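Local atomic coordinates of ESSB (Geobacillus thermodenitrificans, PDB entry 4ANO), a protein that forms part of the bacterial type VII secretion system as an integral membrane component, seen here as its cytoplasmic fragment. Residues A[35-38]-A[39-43]; A[47-50]-A[51-54]; A[150-153]-A[154-158]; A[203-206]-A[207-210]. All coordinates share one frame; numbering follows the deposited sequence. Where two conformers were deposited one is given.

Interaction 1 (A[35-38]-A[39-43])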
ATOM      1  N   LYS A  35     -13.251   3.706  17.747  1.00 24.47           N
ATOM      2  CA  LYS A  35     -13.329   5.064  18.303  1.00 25.88           C
ATOM      3  C   LYS A  35     -14.483   5.856  17.671  1.00 25.37           C
ATOM      4  O   LYS A  35     -14.797   6.946  18.156  1.00 25.60           O
ATOM      5  CB  LYS A  35     -12.024   5.802  18.059  1.00 26.09           C
ATOM      6  CG  LYS A  35     -10.876   5.171  18.704  1.00 29.37           C
ATOM      7  CD  LYS A  35      -9.572   5.991  18.484  1.00 34.04           C
ATOM      8  CE  LYS A  35      -8.437   5.470  19.385  1.00 41.46           C
ATOM      9  NZ  LYS A  35      -7.144   5.658  18.678  1.00 42.78           N
HETATM   10  N   MSE A  36     -15.061   5.277  16.608  1.00 22.58           N
HETATM   11  CA  MSE A  36     -16.176   5.875  15.870  1.00 23.30           C
HETATM   12  C   MSE A  36     -17.303   6.274  16.863  1.00 23.43           C
HETATM   13  O   MSE A  36     -17.587   5.558  17.828  1.00 22.21           O
HETATM   14  CB  MSE A  36     -16.773   4.880  14.857  1.00 23.57           C
HETATM   15  CG  MSE A  36     -17.946   5.431  14.106  1.00 24.57           C
HETATM   16 SE   MSE A  36     -18.773   4.114  12.977  1.00 26.47          SE
HETATM   17  CE  MSE A  36     -19.760   3.115  14.312  1.00 25.21           C
ATOM     18  N   GLN A  37     -17.843   7.449  16.667  1.00 22.82           N
ATOM     19  CA  GLN A  37     -19.032   7.804  17.508  1.00 24.96           C
ATOM     20  C   GLN A  37     -20.236   7.803  16.571  1.00 26.60           C
ATOM     21  O   GLN A  37     -21.169   6.946  16.685  1.00 30.80           O
ATOM     22  CB  GLN A  37     -18.729   9.131  18.220  1.00 22.83           C
ATOM     23  CG  GLN A  37     -17.624   8.937  19.229  1.00 26.40           C
ATOM     24  CD  GLN A  37     -17.306  10.161  20.083  1.00 24.21           C
ATOM     25  OE1 GLN A  37     -17.780  11.291  19.816  1.00 31.69           O
ATOM     26  NE2 GLN A  37     -16.573   9.938  21.104  1.00 26.12           N
ATOM     27  N   ASP A  38     -20.303   8.767  15.701  1.00 22.34           N
ATOM     28  CA  ASP A  38     -21.435   8.848  14.844  1.00 24.75           C
ATOM     29  C   ASP A  38     -21.102   8.084  13.530  1.00 22.83           C
ATOM     30  O   ASP A  38     -20.067   8.377  12.890  1.00 20.66           O
ATOM     31  CB  ASP A  38     -21.739  10.322  14.627  1.00 23.46           C
ATOM     32  CG  ASP A  38     -22.975  10.538  13.846  1.00 29.50           C
ATOM     33  OD1 ASP A  38     -23.399   9.653  13.087  1.00 26.46           O
ATOM     34  OD2 ASP A  38     -23.609  11.603  14.038  1.00 36.91           O
ATOM     35  N   PRO A  39     -21.893   7.068  13.139  1.00 21.91           N
ATOM     36  CA  PRO A  39     -21.667   6.368  11.877  1.00 21.79           C
ATOM     37  C   PRO A  39     -21.455   7.298  10.648  1.00 21.88           C
ATOM     38  O   PRO A  39     -20.807   6.934   9.675  1.00 22.32           O
ATOM     39  CB  PRO A  39     -22.953   5.556  11.683  1.00 24.75           C
ATOM     40  CG  PRO A  39     -23.397   5.352  13.094  1.00 25.01           C
ATOM     41  CD  PRO A  39     -23.155   6.627  13.788  1.00 24.68           C
ATOM     42  N   LEU A  40     -22.077   8.489  10.683  1.00 22.67           N
ATOM     43  CA  LEU A  40     -21.854   9.501   9.653  1.00 20.36           C
ATOM     44  C   LEU A  40     -20.373   9.867   9.360  1.00 22.00           C
ATOM     45  O   LEU A  40     -20.043  10.298   8.256  1.00 22.73           O
ATOM     46  CB  LEU A  40     -22.630  10.761  10.064  1.00 24.36           C
ATOM     47  CG  LEU A  40     -22.562  11.938   9.092  1.00 23.53           C
ATOM     48  CD1 LEU A  40     -23.057  11.538   7.675  1.00 26.46           C
ATOM     49  CD2 LEU A  40     -23.641  12.922   9.603  1.00 28.75           C
ATOM     50  N   GLU A  41     -19.499   9.677  10.367  1.00 20.44           N
ATOM     51  CA  GLU A  41     -18.028   9.861  10.210  1.00 19.50           C
ATOM     52  C   GLU A  41     -17.459   9.027   9.100  1.00 21.09           C
ATOM     53  O   GLU A  41     -16.423   9.412   8.559  1.00 22.24           O
ATOM     54  CB  GLU A  41     -17.279   9.467  11.491  1.00 21.82           C
ATOM     55  CG  GLU A  41     -17.683  10.303  12.728  1.00 21.44           C
ATOM     56  CD  GLU A  41     -17.393   9.667  14.092  1.00 22.63           C
ATOM     57  OE1 GLU A  41     -16.659   8.669  14.228  1.00 26.49           O
ATOM     58  OE2 GLU A  41     -17.943  10.212  15.074  1.00 27.76           O
ATOM     59  N   LEU A  42     -18.115   7.889   8.777  1.00 18.73           N
ATOM     60  CA  LEU A  42     -17.599   6.951   7.746  1.00 18.80           C
ATOM     61  C   LEU A  42     -18.003   7.344   6.323  1.00 19.32           C
ATOM     62  O   LEU A  42     -17.537   6.751   5.344  1.00 23.27           O
ATOM     63  CB  LEU A  42     -18.031   5.489   8.057  1.00 18.43           C
ATOM     64  CG  LEU A  42     -17.586   4.965   9.410  1.00 21.32           C
ATOM     65  CD1 LEU A  42     -17.769   3.436   9.341  1.00 24.41           C
ATOM     66  CD2 LEU A  42     -16.056   5.340   9.684  1.00 21.78           C
ATOM     67  N   GLU A  43     -18.860   8.345   6.194  1.00 21.22           N
ATOM     68  CA  GLU A  43     -19.363   8.761   4.859  1.00 23.50           C
ATOM     69  C   GLU A  43     -18.203   9.214   3.961  1.00 21.50           C
ATOM     70  O   GLU A  43     -18.274   8.993   2.715  1.00 25.19           O
ATOM     71  CB  GLU A  43     -20.559   9.766   4.985  1.00 24.94           C
ATOM     72  CG  GLU A  43     -21.270  10.132   3.586  1.00 28.84           C
ATOM     73  CD  GLU A  43     -20.385  10.853   2.609  1.00 32.82           C
ATOM     74  OE1 GLU A  43     -19.569  11.679   3.076  1.00 38.66           O
ATOM     75  OE2 GLU A  43     -20.517  10.640   1.350  1.00 33.71           O
TER
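E41 folds its side chain back against the loop residues M36 to D38. E41 itself sits in the 3-10 segment that begins at P39. CB and CG of E41 pass the D38 carbonyl, with CG 3.1 Å from D38 O. CG lies beside the E41 backbone N (chi1 -60°), and the chain then extends, which carries the carboxylate back past D38 O to the preceding amides. On the way E41 CD lies 3.2 Å from D38 O. E41 OE1 accepts from Q37 N at 3.0 Å, on its syn side and somewhat out of plane. E41 OE1 also lies 3.3 Å from M36 CA, and outside the segments it bonds to S133 OG. E41 OE2 takes D38 N at 2.8 Å, from well above the carboxylate plane (70°), with a weak second bond from Q37 N. In return, E41 N bonds to D38 O at 2.9 Å. D38 OD1 accepts L40 N at 3.0 Å, closing an Asx turn at the start of the 3-10 segment. The selenomethionine M36 lies across L42 at about a right angle, its SE 3.8 Å from L42 CD1. These two residues also touch V58 and V63, so this apolar side faces the antiparallel sheet. With an alanine at E41, the Q37 and D38 amides and the S133 hydroxyl would probably be left without the carboxylate they share. The two amides and the hydroxyl are likely to favour its ionised form; the nearby D38 carboxylate would work mildly the other way.

Interaction 2 (A[47-50]-A[51-54])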
ATOM      1  N   GLU A  47     -15.855   8.805  -0.708  0.50 31.50           N
ATOM      2  CA  GLU A  47     -15.201   9.897  -1.398  0.50 32.38           C
ATOM      3  C   GLU A  47     -13.687   9.766  -1.317  0.50 32.11           C
ATOM      4  O   GLU A  47     -12.952  10.742  -1.072  0.50 32.08           O
ATOM      5  CB  GLU A  47     -15.722  11.271  -0.893  0.50 32.20           C
ATOM      6  CG  GLU A  47     -17.136  11.696  -1.422  0.50 34.60           C
ATOM      7  CD  GLU A  47     -18.227  11.422  -0.419  0.50 37.65           C
ATOM      8  OE1 GLU A  47     -18.042  10.436   0.325  0.50 39.33           O
ATOM      9  OE2 GLU A  47     -19.234  12.191  -0.328  0.50 33.61           O
ATOM     10  N   VAL A  48     -13.205   8.552  -1.551  1.00 30.87           N
ATOM     11  CA  VAL A  48     -11.756   8.376  -1.543  1.00 28.80           C
ATOM     12  C   VAL A  48     -11.212   8.612  -2.935  1.00 30.13           C
ATOM     13  O   VAL A  48     -10.321   9.419  -3.128  1.00 32.47           O
ATOM     14  CB  VAL A  48     -11.331   7.019  -0.988  1.00 27.40           C
ATOM     15  CG1 VAL A  48      -9.781   6.838  -1.060  1.00 26.95           C
ATOM     16  CG2 VAL A  48     -11.944   6.900   0.440  1.00 28.61           C
ATOM     17  N   ASP A  49     -11.759   7.915  -3.905  1.00 28.47           N
ATOM     18  CA  ASP A  49     -11.126   8.027  -5.243  1.00 28.97           C
ATOM     19  C   ASP A  49     -12.272   7.710  -6.180  1.00 28.89           C
ATOM     20  O   ASP A  49     -13.089   6.927  -5.881  1.00 29.59           O
ATOM     21  CB  ASP A  49      -9.912   7.091  -5.369  1.00 28.37           C
ATOM     22  CG  ASP A  49     -10.314   5.609  -5.453  1.00 33.84           C
ATOM     23  OD1 ASP A  49     -10.780   5.186  -6.524  1.00 35.74           O
ATOM     24  OD2 ASP A  49     -10.088   4.843  -4.456  1.00 36.58           O
ATOM     25  N   PRO A  50     -12.332   8.362  -7.323  1.00 31.11           N
ATOM     26  CA  PRO A  50     -13.511   8.034  -8.150  1.00 32.69           C
ATOM     27  C   PRO A  50     -13.531   6.600  -8.761  1.00 33.14           C
ATOM     28  O   PRO A  50     -14.636   6.098  -9.107  1.00 35.11           O
ATOM     29  CB  PRO A  50     -13.436   9.083  -9.231  1.00 33.85           C
ATOM     30  CG  PRO A  50     -11.886   9.334  -9.439  1.00 33.85           C
ATOM     31  CD  PRO A  50     -11.236   9.009  -8.041  1.00 32.27           C
ATOM     32  N   CYS A  51     -12.373   5.939  -8.857  1.00 27.18           N
ATOM     33  CA  CYS A  51     -12.364   4.574  -9.473  1.00 27.84           C
ATOM     34  C   CYS A  51     -12.956   3.423  -8.692  1.00 28.16           C
ATOM     35  O   CYS A  51     -13.643   2.551  -9.237  1.00 28.78           O
ATOM     36  CB  CYS A  51     -10.916   4.223  -9.840  1.00 27.89           C
ATOM     37  SG  CYS A  51     -10.337   5.402 -11.145  1.00 31.22           S
ATOM     38  N   ILE A  52     -12.815   3.468  -7.363  1.00 23.66           N
ATOM     39  CA  ILE A  52     -13.085   2.262  -6.575  1.00 24.39           C
ATOM     40  C   ILE A  52     -14.282   2.594  -5.753  1.00 24.95           C
ATOM     41  O   ILE A  52     -14.305   3.654  -5.111  1.00 26.69           O
ATOM     42  CB  ILE A  52     -11.854   1.929  -5.644  1.00 25.18           C
ATOM     43  CG1 ILE A  52     -10.703   1.420  -6.505  1.00 27.86           C
ATOM     44  CG2 ILE A  52     -12.253   0.840  -4.653  1.00 25.97           C
ATOM     45  CD1 ILE A  52      -9.496   1.164  -5.667  1.00 27.87           C
ATOM     46  N   VAL A  53     -15.302   1.772  -5.846  1.00 22.88           N
ATOM     47  CA  VAL A  53     -16.580   1.984  -5.121  1.00 25.68           C
ATOM     48  C   VAL A  53     -16.413   1.279  -3.737  1.00 26.16           C
ATOM     49  O   VAL A  53     -15.773   0.205  -3.664  1.00 25.63           O
ATOM     50  CB  VAL A  53     -17.777   1.441  -5.954  1.00 25.52           C
ATOM     51  CG1 VAL A  53     -19.098   1.222  -5.081  1.00 30.99           C
ATOM     52  CG2 VAL A  53     -18.120   2.355  -7.192  1.00 30.49           C
ATOM     53  N   ARG A  54     -16.921   1.916  -2.662  1.00 23.83           N
ATOM     54  CA  ARG A  54     -16.921   1.371  -1.298  1.00 24.73           C
ATOM     55  C   ARG A  54     -18.301   1.508  -0.757  1.00 24.97           C
ATOM     56  O   ARG A  54     -18.842   2.611  -0.766  1.00 28.50           O
ATOM     57  CB  ARG A  54     -15.947   2.108  -0.353  1.00 23.70           C
ATOM     58  CG  ARG A  54     -14.513   2.026  -0.822  1.00 25.42           C
ATOM     59  CD  ARG A  54     -13.441   2.653   0.141  1.00 32.38           C
ATOM     60  NE  ARG A  54     -12.082   2.641  -0.492  1.00 30.26           N
ATOM     61  CZ  ARG A  54     -11.702   3.204  -1.628  1.00 36.76           C
ATOM     62  NH1 ARG A  54     -12.502   3.933  -2.465  1.00 35.41           N
ATOM     63  NH2 ARG A  54     -10.467   3.012  -2.006  1.00 35.70           N
TER
HETATM   64  O   HOH W   1     -15.651   5.927  -6.366  1.00 39.79           O
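D49 binds R54 and the backbone of the turn between them, one carboxylate oxygen for each. D49 OD2 takes both end nitrogens of the guanidinium, R54 NH2 at 3.1 Å and R54 NH1 at 3.3 Å. This is an end-on salt bridge to a single atom. OD2 lies in the guanidinium plane, but the carboxylate is turned 84° from it. D49 OD1 accepts I52 N at 2.8 Å on its syn side. D49 CG sits between the backbone N and the carbonyl carbon (chi1 71°), which brings the carboxylate in over the turn. V48 CB lies 3.6 Å above one face of the R54 guanidinium, near its rim, and I52 CG2 over the opposite face. Further out, R54 NE bonds to L126 O, which holds the arginine from another side. A water lies 2.8 Å from D49 O and 2.9 Å from I52 O and can link the two arms, though it has more acceptors in reach than protons. F124 of strand 123-125 touches D49, C51 and I52. The whole is a turn from D49 to I52, closed by the D49 side chain on the I52 amide, that leads into strand 53-58, an outermost strand of the four-stranded antiparallel sheet.

Interaction 3 (A[150-153]-A[154-158])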
ATOM      1  N   ALA A 150       8.910  -1.439   3.032  1.00 19.39           N
ATOM      2  CA  ALA A 150       8.754  -2.882   2.866  1.00 19.51           C
ATOM      3  C   ALA A 150       7.987  -3.158   1.577  1.00 20.78           C
ATOM      4  O   ALA A 150       8.268  -4.136   0.868  1.00 20.35           O
ATOM      5  CB  ALA A 150       8.101  -3.516   4.039  1.00 20.26           C
ATOM      6  N   THR A 151       6.920  -2.374   1.348  1.00 20.65           N
ATOM      7  CA  THR A 151       6.068  -2.552   0.126  1.00 19.62           C
ATOM      8  C   THR A 151       6.853  -2.276  -1.165  1.00 21.53           C
ATOM      9  O   THR A 151       6.818  -3.029  -2.168  1.00 19.30           O
ATOM     10  CB  THR A 151       4.813  -1.699   0.182  1.00 18.54           C
ATOM     11  OG1 THR A 151       4.089  -2.119   1.348  1.00 17.84           O
ATOM     12  CG2 THR A 151       3.999  -1.917  -1.104  1.00 18.06           C
ATOM     13  N   VAL A 152       7.623  -1.202  -1.154  1.00 20.18           N
ATOM     14  CA  VAL A 152       8.463  -0.890  -2.306  1.00 19.77           C
ATOM     15  C   VAL A 152       9.539  -1.974  -2.525  1.00 19.84           C
ATOM     16  O   VAL A 152       9.731  -2.385  -3.704  1.00 21.14           O
ATOM     17  CB  VAL A 152       9.162   0.459  -1.991  1.00 19.18           C
ATOM     18  CG1 VAL A 152      10.374   0.710  -2.954  1.00 23.96           C
ATOM     19  CG2 VAL A 152       8.134   1.588  -2.124  1.00 21.10           C
ATOM     20  N   LEU A 153      10.181  -2.453  -1.456  1.00 20.74           N
ATOM     21  CA  LEU A 153      11.152  -3.579  -1.621  1.00 22.18           C
ATOM     22  C   LEU A 153      10.478  -4.834  -2.117  1.00 22.43           C
ATOM     23  O   LEU A 153      10.980  -5.567  -2.985  1.00 25.05           O
ATOM     24  CB  LEU A 153      11.918  -3.873  -0.340  1.00 21.93           C
ATOM     25  CG  LEU A 153      12.895  -2.727  -0.045  1.00 22.59           C
ATOM     26  CD1 LEU A 153      13.476  -2.772   1.360  1.00 32.18           C
ATOM     27  CD2 LEU A 153      13.933  -2.623  -1.066  1.00 25.43           C
ATOM     28  N   ALA A 154       9.314  -5.151  -1.580  1.00 21.67           N
ATOM     29  CA  ALA A 154       8.566  -6.292  -2.088  1.00 20.67           C
ATOM     30  C   ALA A 154       8.219  -6.141  -3.589  1.00 23.76           C
ATOM     31  O   ALA A 154       8.196  -7.128  -4.320  1.00 24.61           O
ATOM     32  CB  ALA A 154       7.323  -6.520  -1.299  1.00 24.22           C
ATOM     33  N   LEU A 155       7.944  -4.934  -4.039  1.00 21.20           N
ATOM     34  CA  LEU A 155       7.549  -4.738  -5.424  1.00 23.72           C
ATOM     35  C   LEU A 155       8.774  -4.745  -6.395  1.00 23.36           C
ATOM     36  O   LEU A 155       8.652  -5.253  -7.526  1.00 26.29           O
ATOM     37  CB  LEU A 155       6.831  -3.412  -5.519  1.00 21.02           C
ATOM     38  CG  LEU A 155       6.304  -2.967  -6.872  1.00 26.06           C
ATOM     39  CD1 LEU A 155       5.294  -4.026  -7.310  1.00 28.72           C
ATOM     40  CD2 LEU A 155       5.641  -1.620  -6.766  1.00 24.29           C
ATOM     41  N   THR A 156       9.894  -4.190  -5.940  1.00 24.97           N
ATOM     42  CA  THR A 156      11.049  -3.865  -6.799  1.00 26.31           C
ATOM     43  C   THR A 156      12.094  -4.959  -6.716  1.00 27.70           C
ATOM     44  O   THR A 156      12.197  -5.742  -7.610  1.00 28.97           O
ATOM     45  CB  THR A 156      11.672  -2.485  -6.468  1.00 24.33           C
ATOM     46  OG1 THR A 156      12.065  -2.430  -5.074  1.00 26.30           O
ATOM     47  CG2 THR A 156      10.638  -1.369  -6.710  1.00 28.83           C
ATOM     48  N   GLU A 157      12.887  -4.947  -5.658  0.50 29.19           N
ATOM     49  CA  GLU A 157      13.877  -6.001  -5.351  0.50 30.65           C
ATOM     50  C   GLU A 157      13.213  -7.370  -5.373  0.50 31.21           C
ATOM     51  O   GLU A 157      13.681  -8.303  -6.060  0.50 31.62           O
ATOM     52  CB  GLU A 157      14.453  -5.761  -3.965  0.50 30.69           C
ATOM     53  CG  GLU A 157      15.602  -6.705  -3.603  0.50 33.83           C
ATOM     54  CD  GLU A 157      16.952  -5.994  -3.511  0.50 34.43           C
ATOM     55  OE1 GLU A 157      17.340  -5.241  -4.450  0.50 36.73           O
ATOM     56  OE2 GLU A 157      17.632  -6.218  -2.480  0.50 37.99           O
ATOM     57  N   GLY A 158      12.136  -7.474  -4.613  1.00 30.57           N
ATOM     58  CA  GLY A 158      11.311  -8.629  -4.494  1.00 31.93           C
ATOM     59  C   GLY A 158      12.027  -9.946  -4.135  1.00 35.24           C
ATOM     60  O   GLY A 158      11.661 -11.000  -4.666  1.00 37.63           O
TER
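V152 and T156 meet in the C-cap region of helix 141-155, which a glycine of positive phi, G158, closes. On the tight side, V152 O accepts both T156 N at 2.9 Å and T156 OG1 at 2.7 Å. The hydroxyl sits between the T156 backbone N and carbonyl carbon (chi1 57°), which turns it back to that oxygen. It comes from above the carbonyl plane, 41° out of it. V152 CG1 lies 4.1 Å from T156 OG1, and their side chains touch A91 of helix 84-98. W197 of helix 187-207 packs on T156, and L153 reaches Y165, A178 and W182. R87 takes the carbonyl oxygens of L155, the last helical residue, and T156, the first beyond it. A154 N keeps the regular helical bond to A150 O at 2.8 Å. The looser side holds E157 and G158, both partly exposed. E157 CB lies 3.6 Å from L153 O; beyond it, in the conformer given, the side chain bends away and OE2 bonds to S175. At G158 a side chain would probably crowd A154 O. The G158 N-H reaches back five residues: G158 N hydrogen-bonds to L153 O at 2.8 Å, nearly along the C=O axis.

Interaction 4 (A[203-206]-A[207-210])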
ATOM      1  N   ALA A 203      18.855   3.548 -17.870  1.00 30.55           N
ATOM      2  CA  ALA A 203      20.078   3.557 -18.751  1.00 31.86           C
ATOM      3  C   ALA A 203      20.367   2.118 -19.175  1.00 31.71           C
ATOM      4  O   ALA A 203      20.670   1.848 -20.366  1.00 33.56           O
ATOM      5  CB  ALA A 203      21.245   4.185 -17.989  1.00 35.68           C
ATOM      6  N   LYS A 204      20.190   1.151 -18.273  1.00 30.96           N
ATOM      7  CA  LYS A 204      20.454  -0.277 -18.611  1.00 31.13           C
ATOM      8  C   LYS A 204      19.529  -0.835 -19.677  1.00 29.22           C
ATOM      9  O   LYS A 204      19.944  -1.547 -20.546  1.00 29.33           O
ATOM     10  CB  LYS A 204      20.438  -1.180 -17.363  1.00 32.51           C
ATOM     11  CG  LYS A 204      21.659  -0.984 -16.428  1.00 39.43           C
ATOM     12  CD  LYS A 204      21.513  -1.816 -15.135  1.00 46.30           C
ATOM     13  CE  LYS A 204      22.703  -1.635 -14.188  1.00 53.45           C
ATOM     14  NZ  LYS A 204      22.448  -2.273 -12.845  1.00 56.07           N
ATOM     15  N   GLU A 205      18.238  -0.543 -19.569  1.00 27.30           N
ATOM     16  CA  GLU A 205      17.275  -1.038 -20.526  1.00 26.89           C
ATOM     17  C   GLU A 205      17.509  -0.407 -21.881  1.00 26.79           C
ATOM     18  O   GLU A 205      17.429  -1.089 -22.876  1.00 24.57           O
ATOM     19  CB  GLU A 205      15.860  -0.715 -20.032  1.00 28.47           C
ATOM     20  CG  GLU A 205      15.561  -1.510 -18.734  1.00 30.35           C
ATOM     21  CD  GLU A 205      15.258  -2.930 -18.999  1.00 36.82           C
ATOM     22  OE1 GLU A 205      16.198  -3.755 -19.118  1.00 36.17           O
ATOM     23  OE2 GLU A 205      14.032  -3.235 -19.051  1.00 41.01           O
ATOM     24  N   ARG A 206      17.887   0.880 -21.907  1.00 27.30           N
ATOM     25  CA  ARG A 206      18.187   1.549 -23.187  1.00 25.19           C
ATOM     26  C   ARG A 206      19.374   0.906 -23.916  1.00 25.42           C
ATOM     27  O   ARG A 206      19.353   0.816 -25.152  1.00 24.51           O
ATOM     28  CB  ARG A 206      18.398   3.085 -23.065  1.00 25.59           C
ATOM     29  CG  ARG A 206      17.156   3.821 -22.445  1.00 29.04           C
ATOM     30  CD  ARG A 206      17.380   5.396 -22.373  1.00 27.99           C
ATOM     31  NE  ARG A 206      16.090   6.001 -22.001  1.00 31.22           N
ATOM     32  CZ  ARG A 206      15.076   6.084 -22.858  1.00 31.46           C
ATOM     33  NH1 ARG A 206      15.276   5.656 -24.132  1.00 24.99           N
ATOM     34  NH2 ARG A 206      13.912   6.600 -22.454  1.00 32.13           N
ATOM     35  N   ALA A 207      20.370   0.442 -23.151  1.00 25.23           N
ATOM     36  CA  ALA A 207      21.565  -0.107 -23.778  1.00 25.43           C
ATOM     37  C   ALA A 207      21.194  -1.362 -24.595  1.00 24.50           C
ATOM     38  O   ALA A 207      21.943  -1.723 -25.488  1.00 25.59           O
ATOM     39  CB  ALA A 207      22.646  -0.423 -22.702  1.00 26.83           C
ATOM     40  N   LYS A 208      20.057  -1.968 -24.228  1.00 25.33           N
ATOM     41  CA  LYS A 208      19.562  -3.195 -24.890  1.00 26.28           C
ATOM     42  C   LYS A 208      18.935  -2.893 -26.273  1.00 26.59           C
ATOM     43  O   LYS A 208      18.688  -3.844 -27.050  1.00 27.70           O
ATOM     44  CB  LYS A 208      18.489  -3.849 -24.023  1.00 27.50           C
ATOM     45  CG  LYS A 208      19.025  -4.448 -22.726  1.00 29.81           C
ATOM     46  CD  LYS A 208      18.006  -5.256 -21.949  1.00 32.40           C
ATOM     47  CE  LYS A 208      18.652  -5.765 -20.675  1.00 35.29           C
ATOM     48  NZ  LYS A 208      17.574  -6.059 -19.700  1.00 38.25           N
ATOM     49  N   VAL A 209      18.745  -1.622 -26.626  1.00 24.20           N
ATOM     50  CA  VAL A 209      18.281  -1.339 -27.996  1.00 25.14           C
ATOM     51  C   VAL A 209      19.358  -0.601 -28.834  1.00 24.98           C
ATOM     52  O   VAL A 209      19.059  -0.016 -29.868  1.00 26.41           O
ATOM     53  CB  VAL A 209      16.897  -0.543 -27.959  1.00 22.14           C
ATOM     54  CG1 VAL A 209      15.796  -1.293 -27.143  1.00 25.96           C
ATOM     55  CG2 VAL A 209      17.006   0.801 -27.271  1.00 24.50           C
ATOM     56  N   HIS A 210      20.619  -0.731 -28.431  1.00 25.49           N
ATOM     57  CA  HIS A 210      21.727  -0.331 -29.273  1.00 27.50           C
ATOM     58  C   HIS A 210      22.735  -1.433 -29.327  1.00 29.36           C
ATOM     59  O   HIS A 210      22.959  -2.159 -28.339  1.00 28.55           O
ATOM     60  CB  HIS A 210      22.364   0.991 -28.766  1.00 29.43           C
ATOM     61  CG  HIS A 210      21.372   2.084 -28.614  1.00 27.96           C
ATOM     62  ND1 HIS A 210      20.994   2.907 -29.666  1.00 26.84           N
ATOM     63  CD2 HIS A 210      20.569   2.404 -27.572  1.00 28.44           C
ATOM     64  CE1 HIS A 210      20.002   3.691 -29.255  1.00 24.10           C
ATOM     65  NE2 HIS A 210      19.729   3.416 -27.993  1.00 30.56           N
TER
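E205 and K208 form the one salt bridge between these two segments. Their side chains run side by side in the same direction. K208 NZ lies 2.7 Å from E205 OE1, meeting that oxygen nearly in line with its C-O bond. The glutamate bends at chi2 (-77°), while the lysine stays extended beyond CG, so that the two charged ends come level. A glutamine in place of E205 would probably leave the K208 ammonium without its countercharge and freer to swing into solvent. The backbone bonds are of mixed span. A207 N reaches A203 O at 3.1 Å, four residues back. K208 N bonds to E205 O at 3.1 Å and V209 N to R206 O at 2.9 Å, each three back, the spacing of a 3-10 turn. A type I turn from A207 to H210 follows. Two carbon atoms close on the polar R206 O: H210 CD2 approaches at 3.1 Å with the oxygen at the ring edge, and V209 CG2 lies at 3.2 Å. The extended R206 side chain forms a salt bridge through NE with E202, one turn earlier. This is a surface contact at the end of helix 187-207, the last helix of the chain and the one whose earlier turns pack on helix 141-155.

Overall arrangement
The four contacts follow in series along the chain. Interactions 1 and 2 lie in and at the end of the loop between strands 25-30 and 53-58, their centres 18 Å apart. Strand 53-58 joins them: V53 and R54 of interaction 2 open it, and its V58 touches M36 and L42 of interaction 1. Interaction 3 lies across the centre of the chain, about 26 Å from interaction 2 between centres, among the helices. Helix 187-207 links it to interaction 4: W197 packs on T156, and the helix runs on to 203-206, about 23 Å away between centres. Interactions 1 and 4 are farthest apart, at about 53 Å between centres.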